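Local coordinates for fucose-specific lectin (Aleuria aurantia, PDB 6GKE), which binds L-fucose, with a preference for alpha-1,6-linked core fucose on glycoproteins, through five sites set between the blades of a six-bladed beta-propeller, at residues A[218-230]-A[236-248]. The protein carries 1 engineered substitution. Numbering follows the deposited sequence.
Sequences SWGSTPQIRVYWQ and LYEAAYGGSWNTP. Engineered in segment 218-230: Q224 (natural residue Asn). With FUC (alpha-L-fucopyranose), chain G; FUC (alpha-L-fucopyranose), chain F.
Strands 224-230 and 236-241 run antiparallel, and I225-Y241, V227-A239 and W229-Y237 are the hydrogen-bonded pairs. R226 and E238 lie on one face and hold the fucose of chain G along its O3, O4 and O5 atoms, both meeting O4. R226 NE donates to fucose O4 (2.8 Å) and NH2 to the ring oxygen O5. E238 is fully extended, with CG anti to the backbone N (chi1 -178°), and its carboxylate takes two sugar hydroxyls. E238 OE1 accepts from O3 of the chain G fucose (2.6 Å), and E238 OE2 from its O4. Y228 lies alongside E238, and its OH makes a weak bond to OE2. The guanidinium has A240 CB over one face. The engineered Q224 bends back, and its OE1 accepts from both R226 NH1 (2.9 Å) and NH2, in the plane of the guanidinium. NH1 also donates to I225 O, so several bonds fix the rotation of the group.

The two strands are the middle pair of a four-stranded propeller blade, and each face serves a different interblade fucose site. W298 NE1 also hydrogen-bonds the chain G fucose. On the other face, W245 NE1 donates to O3 of the chain F fucose (2.9 Å, 170°), and Y241 lays a ring face against C4 of the same sugar. E191, R179 and G203 also bind this fucose. I225 CG2 and V227 CG2 support the far end of the W245 indole at CH2. Further along, Y237 CB sits over the five-membered ring of W229 in a CH-pi contact (3.5 Å to the centroid). P248 CG meets the edge of the same indole at CH2 (3.7 Å).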
loop_
_atom_site.group_PDB
_atom_site.type_symbol
_atom_site.label_atom_id
_atom_site.label_comp_id
_atom_site.label_asym_id
_atom_site.label_seq_id
_atom_site.Cartn_x
_atom_site.Cartn_y
_atom_site.Cartn_z
ATOM N N SER A 218 -24.581 -15.130 -8.917
ATOM C CA SER A 218 -25.866 -15.801 -8.956
ATOM C C SER A 218 -25.708 -17.144 -9.663
ATOM O O SER A 218 -24.766 -17.341 -10.430
ATOM C CB SER A 218 -26.913 -14.951 -9.639
ATOM O OG SER A 218 -26.608 -14.754 -11.013
ATOM N N TRP A 219 -26.653 -18.047 -9.407
ATOM C CA TRP A 219 -26.682 -19.329 -10.080
ATOM C C TRP A 219 -28.069 -19.942 -9.919
ATOM O O TRP A 219 -28.875 -19.497 -9.107
ATOM C CB TRP A 219 -25.604 -20.281 -9.544
ATOM C CG TRP A 219 -25.872 -20.807 -8.165
ATOM C CD1 TRP A 219 -26.395 -22.020 -7.812
ATOM C CD2 TRP A 219 -25.593 -20.119 -6.934
ATOM N NE1 TRP A 219 -26.467 -22.118 -6.446
ATOM C CE2 TRP A 219 -25.982 -20.968 -5.878
ATOM C CE3 TRP A 219 -25.034 -18.872 -6.623
ATOM C CZ2 TRP A 219 -25.848 -20.588 -4.541
ATOM C CZ3 TRP A 219 -24.898 -18.501 -5.303
ATOM C CH2 TRP A 219 -25.294 -19.356 -4.276
ATOM N N GLY A 220 -28.322 -20.986 -10.699
ATOM C CA GLY A 220 -29.454 -21.847 -10.462
ATOM C C GLY A 220 -30.747 -21.349 -11.083
ATOM O O GLY A 220 -30.758 -20.529 -12.001
ATOM N N SER A 221 -31.853 -21.904 -10.578
ATOM C CA SER A 221 -33.171 -21.781 -11.184
ATOM C C SER A 221 -34.095 -20.851 -10.394
ATOM O O SER A 221 -35.031 -20.307 -10.955
ATOM C CB SER A 221 -33.798 -23.145 -11.343
ATOM O OG SER A 221 -33.988 -23.796 -10.088
ATOM N N THR A 222 -33.858 -20.698 -9.091
ATOM C CA THR A 222 -34.717 -19.853 -8.266
ATOM C C THR A 222 -34.772 -18.414 -8.794
ATOM O O THR A 222 -35.867 -17.867 -8.901
ATOM C CB THR A 222 -34.329 -19.946 -6.788
ATOM O OG1 THR A 222 -34.632 -21.273 -6.360
ATOM C CG2 THR A 222 -35.074 -18.963 -5.913
ATOM N N PRO A 223 -33.640 -17.766 -9.105
ATOM C CA PRO A 223 -32.264 -18.181 -8.899
ATOM C C PRO A 223 -31.755 -17.795 -7.504
ATOM O O PRO A 223 -32.390 -17.006 -6.798
ATOM C CB PRO A 223 -31.513 -17.393 -9.981
ATOM C CG PRO A 223 -32.253 -16.084 -10.016
ATOM C CD PRO A 223 -33.694 -16.432 -9.710
ATOM N N GLN A 224 -30.605 -18.362 -7.135
ATOM C CA GLN A 224 -29.858 -17.925 -5.973
ATOM C C GLN A 224 -29.034 -16.693 -6.357
ATOM O O GLN A 224 -28.385 -16.677 -7.401
ATOM C CB GLN A 224 -28.927 -19.033 -5.483
ATOM C CG GLN A 224 -29.647 -20.294 -5.036
ATOM C CD GLN A 224 -30.473 -20.104 -3.787
ATOM O OE1 GLN A 224 -30.063 -19.431 -2.843
ATOM N NE2 GLN A 224 -31.643 -20.725 -3.760
ATOM N N ILE A 225 -29.065 -15.674 -5.496
ATOM C CA ILE A 225 -28.229 -14.486 -5.665
ATOM C C ILE A 225 -27.472 -14.278 -4.356
ATOM O O ILE A 225 -28.044 -14.460 -3.284
ATOM C CB ILE A 225 -29.036 -13.218 -6.025
ATOM C CG1 ILE A 225 -30.058 -13.484 -7.132
ATOM C CG2 ILE A 225 -28.093 -12.081 -6.387
ATOM C CD1 ILE A 225 -31.038 -12.355 -7.351
ATOM N N ARG A 226 -26.200 -13.888 -4.453
ATOM C CA ARG A 226 -25.449 -13.457 -3.285
ATOM C C ARG A 226 -24.810 -12.107 -3.604
ATOM O O ARG A 226 -24.174 -11.953 -4.647
ATOM C CB ARG A 226 -24.365 -14.465 -2.889
ATOM C CG ARG A 226 -24.871 -15.876 -2.621
ATOM C CD ARG A 226 -25.770 -15.981 -1.400
ATOM N NE ARG A 226 -26.176 -17.356 -1.125
ATOM C CZ ARG A 226 -27.278 -17.938 -1.595
ATOM N NH1 ARG A 226 -28.148 -17.259 -2.324
ATOM N NH2 ARG A 226 -27.505 -19.212 -1.328
ATOM N N VAL A 227 -25.003 -11.146 -2.698
ATOM C CA VAL A 227 -24.422 -9.821 -2.813
ATOM C C VAL A 227 -23.448 -9.662 -1.646
ATOM O O VAL A 227 -23.818 -9.896 -0.494
ATOM C CB VAL A 227 -25.504 -8.725 -2.798
ATOM C CG1 VAL A 227 -24.909 -7.339 -2.948
ATOM C CG2 VAL A 227 -26.555 -8.970 -3.869
ATOM N N TYR A 228 -22.212 -9.271 -1.970
ATOM C CA TYR A 228 -21.133 -9.100 -1.006
ATOM C C TYR A 228 -20.769 -7.625 -0.909
ATOM O O TYR A 228 -20.726 -6.924 -1.918
ATOM C CB TYR A 228 -19.890 -9.897 -1.414
ATOM C CG TYR A 228 -20.174 -11.368 -1.459
ATOM C CD1 TYR A 228 -20.268 -12.098 -0.287
ATOM C CD2 TYR A 228 -20.453 -12.009 -2.652
ATOM C CE1 TYR A 228 -20.625 -13.436 -0.299
ATOM C CE2 TYR A 228 -20.807 -13.346 -2.682
ATOM C CZ TYR A 228 -20.905 -14.062 -1.502
ATOM O OH TYR A 228 -21.309 -15.369 -1.533
ATOM N N TRP A 229 -20.451 -7.174 0.302
ATOM C CA TRP A 229 -19.852 -5.859 0.438
ATOM C C TRP A 229 -18.877 -5.845 1.608
ATOM O O TRP A 229 -19.024 -6.571 2.584
ATOM C CB TRP A 229 -20.892 -4.740 0.562
ATOM C CG TRP A 229 -21.840 -4.825 1.715
ATOM C CD1 TRP A 229 -21.710 -4.277 2.957
ATOM C CD2 TRP A 229 -23.135 -5.441 1.682
ATOM N NE1 TRP A 229 -22.830 -4.531 3.702
ATOM C CE2 TRP A 229 -23.722 -5.240 2.946
ATOM C CE3 TRP A 229 -23.841 -6.154 0.709
ATOM C CZ2 TRP A 229 -24.998 -5.711 3.249
ATOM C CZ3 TRP A 229 -25.101 -6.620 1.010
ATOM C CH2 TRP A 229 -25.669 -6.403 2.267
ATOM N N GLN A 230 -17.871 -4.976 1.482
ATOM C CA GLN A 230 -16.846 -4.875 2.495
ATOM C C GLN A 230 -16.184 -3.506 2.402
ATOM O O GLN A 230 -15.750 -3.085 1.322
ATOM C CB GLN A 230 -15.796 -5.969 2.300
ATOM C CG GLN A 230 -14.745 -6.040 3.398
ATOM C CD GLN A 230 -13.700 -7.072 3.056
ATOM O OE1 GLN A 230 -13.885 -8.265 3.299
ATOM N NE2 GLN A 230 -12.619 -6.620 2.442
ATOM N N LEU A 236 -16.543 -8.662 6.038
ATOM C CA LEU A 236 -17.318 -8.947 4.842
ATOM C C LEU A 236 -18.780 -9.217 5.218
ATOM O O LEU A 236 -19.050 -9.938 6.182
ATOM C CB LEU A 236 -16.697 -10.179 4.175
ATOM C CG LEU A 236 -17.387 -10.696 2.915
ATOM C CD1 LEU A 236 -17.363 -9.659 1.803
ATOM C CD2 LEU A 236 -16.732 -11.989 2.451
ATOM N N TYR A 237 -19.703 -8.668 4.420
ATOM C CA TYR A 237 -21.130 -8.934 4.530
ATOM C C TYR A 237 -21.618 -9.689 3.297
ATOM O O TYR A 237 -21.132 -9.454 2.181
ATOM C CB TYR A 237 -21.932 -7.637 4.633
ATOM C CG TYR A 237 -21.795 -6.949 5.963
ATOM C CD1 TYR A 237 -20.674 -6.187 6.246
ATOM C CD2 TYR A 237 -22.765 -7.063 6.944
ATOM C CE1 TYR A 237 -20.513 -5.559 7.470
ATOM C CE2 TYR A 237 -22.630 -6.428 8.171
ATOM C CZ TYR A 237 -21.499 -5.676 8.434
ATOM O OH TYR A 237 -21.354 -5.055 9.643
ATOM N N GLU A 238 -22.624 -10.538 3.516
ATOM C CA GLU A 238 -23.337 -11.206 2.439
ATOM C C GLU A 238 -24.842 -11.054 2.659
ATOM O O GLU A 238 -25.339 -11.324 3.760
ATOM C CB GLU A 238 -23.016 -12.701 2.405
ATOM C CG GLU A 238 -23.692 -13.461 1.276
ATOM C CD GLU A 238 -23.639 -14.964 1.464
ATOM O OE1 GLU A 238 -24.323 -15.453 2.389
ATOM O OE2 GLU A 238 -22.925 -15.650 0.695
ATOM N N ALA A 239 -25.559 -10.668 1.596
ATOM C CA ALA A 239 -27.009 -10.791 1.523
ATOM C C ALA A 239 -27.329 -11.930 0.557
ATOM O O ALA A 239 -26.730 -12.015 -0.509
ATOM C CB ALA A 239 -27.639 -9.506 1.053
ATOM N N ALA A 240 -28.286 -12.779 0.937
ATOM C CA ALA A 240 -28.623 -13.957 0.148
ATOM C C ALA A 240 -30.095 -13.927 -0.258
ATOM O O ALA A 240 -30.978 -13.732 0.582
ATOM C CB ALA A 240 -28.332 -15.217 0.922
ATOM N N TYR A 241 -30.335 -14.177 -1.548
ATOM C CA TYR A 241 -31.659 -14.343 -2.101
ATOM C C TYR A 241 -31.859 -15.799 -2.513
ATOM O O TYR A 241 -31.065 -16.343 -3.280
ATOM C CB TYR A 241 -31.852 -13.465 -3.337
ATOM C CG TYR A 241 -33.207 -13.570 -3.991
ATOM C CD1 TYR A 241 -34.255 -12.761 -3.589
ATOM C CD2 TYR A 241 -33.430 -14.452 -5.037
ATOM C CE1 TYR A 241 -35.495 -12.829 -4.204
ATOM C CE2 TYR A 241 -34.664 -14.539 -5.657
ATOM C CZ TYR A 241 -35.698 -13.724 -5.239
ATOM O OH TYR A 241 -36.912 -13.792 -5.859
ATOM N N GLY A 242 -32.947 -16.393 -2.018
ATOM C CA GLY A 242 -33.368 -17.737 -2.411
ATOM C C GLY A 242 -34.861 -17.799 -2.675
ATOM O O GLY A 242 -35.484 -18.829 -2.471
ATOM N N GLY A 243 -35.418 -16.681 -3.154
ATOM C CA GLY A 243 -36.856 -16.475 -3.319
ATOM C C GLY A 243 -37.309 -15.243 -2.559
ATOM O O GLY A 243 -38.277 -14.587 -2.934
ATOM N N SER A 244 -36.617 -14.995 -1.441
ATOM C CA SER A 244 -36.690 -13.753 -0.689
ATOM C C SER A 244 -35.279 -13.418 -0.203
ATOM O O SER A 244 -34.398 -14.272 -0.231
ATOM C CB SER A 244 -37.664 -13.859 0.456
ATOM O OG SER A 244 -37.189 -14.773 1.433
ATOM N N TRP A 245 -35.077 -12.167 0.216
ATOM C CA TRP A 245 -33.803 -11.732 0.760
ATOM C C TRP A 245 -33.763 -12.005 2.259
ATOM O O TRP A 245 -34.739 -11.753 2.968
ATOM C CB TRP A 245 -33.565 -10.247 0.487
ATOM C CG TRP A 245 -33.322 -9.961 -0.957
ATOM C CD1 TRP A 245 -34.231 -9.513 -1.868
ATOM C CD2 TRP A 245 -32.086 -10.133 -1.671
ATOM N NE1 TRP A 245 -33.647 -9.388 -3.099
ATOM C CE2 TRP A 245 -32.334 -9.759 -3.008
ATOM C CE3 TRP A 245 -30.798 -10.545 -1.314
ATOM C CZ2 TRP A 245 -31.336 -9.779 -3.980
ATOM C CZ3 TRP A 245 -29.813 -10.563 -2.276
ATOM C CH2 TRP A 245 -30.081 -10.189 -3.593
ATOM N N ASN A 246 -32.615 -12.492 2.727
ATOM C CA ASN A 246 -32.383 -12.658 4.149
ATOM C C ASN A 246 -31.892 -11.334 4.746
ATOM O O ASN A 246 -31.694 -10.338 4.049
ATOM C CB ASN A 246 -31.409 -13.808 4.425
ATOM C CG ASN A 246 -29.976 -13.504 4.043
ATOM O OD1 ASN A 246 -29.693 -12.500 3.385
ATOM N ND2 ASN A 246 -29.062 -14.369 4.451
ATOM N N THR A 247 -31.710 -11.337 6.065
ATOM C CA THR A 247 -30.999 -10.278 6.750
ATOM C C THR A 247 -29.515 -10.456 6.454
ATOM O O THR A 247 -28.980 -11.547 6.629
ATOM C CB THR A 247 -31.287 -10.312 8.254
ATOM O OG1 THR A 247 -32.697 -10.185 8.425
ATOM C CG2 THR A 247 -30.575 -9.221 9.024
ATOM N N PRO A 248 -28.788 -9.419 5.986
ATOM C CA PRO A 248 -27.367 -9.591 5.702
ATOM C C PRO A 248 -26.618 -10.075 6.949
ATOM O O PRO A 248 -26.961 -9.690 8.068
ATOM C CB PRO A 248 -26.909 -8.193 5.275
ATOM C CG PRO A 248 -28.167 -7.547 4.744
ATOM C CD PRO A 248 -29.263 -8.066 5.653
HETATM C C1 FUC G . -26.221 -20.066 1.964
HETATM C C2 FUC G . -25.591 -18.850 2.628
HETATM C C3 FUC G . -24.066 -18.967 2.609
HETATM C C4 FUC G . -23.569 -19.221 1.180
HETATM C C5 FUC G . -24.271 -20.454 0.636
HETATM C C6 FUC G . -23.884 -20.812 -0.792
HETATM O O1 FUC G . -25.978 -21.219 2.774
HETATM O O2 FUC G . -26.066 -18.756 3.975
HETATM O O3 FUC G . -23.492 -17.797 3.191
HETATM O O4 FUC G . -23.871 -18.129 0.299
HETATM O O5 FUC G . -25.685 -20.256 0.653
HETATM C C1 FUC F . -36.983 -9.001 -8.421
HETATM C C2 FUC F . -36.227 -8.135 -7.427
HETATM C C3 FUC F . -35.646 -9.000 -6.308
HETATM C C4 FUC F . -34.778 -10.103 -6.914
HETATM C C5 FUC F . -35.643 -10.936 -7.850
HETATM C C6 FUC F . -34.866 -12.059 -8.524
HETATM O O1 FUC F . -38.148 -9.480 -7.763
HETATM O O2 FUC F . -37.106 -7.126 -6.908
HETATM O O3 FUC F . -34.946 -8.195 -5.359
HETATM O O4 FUC F . -33.705 -9.557 -7.684
HETATM O O5 FUC F . -36.171 -10.088 -8.881
HETATM O O HOH W 1 -37.154 -15.355 -8.027
HETATM O O HOH W 2 -33.956 -21.162 -1.999
#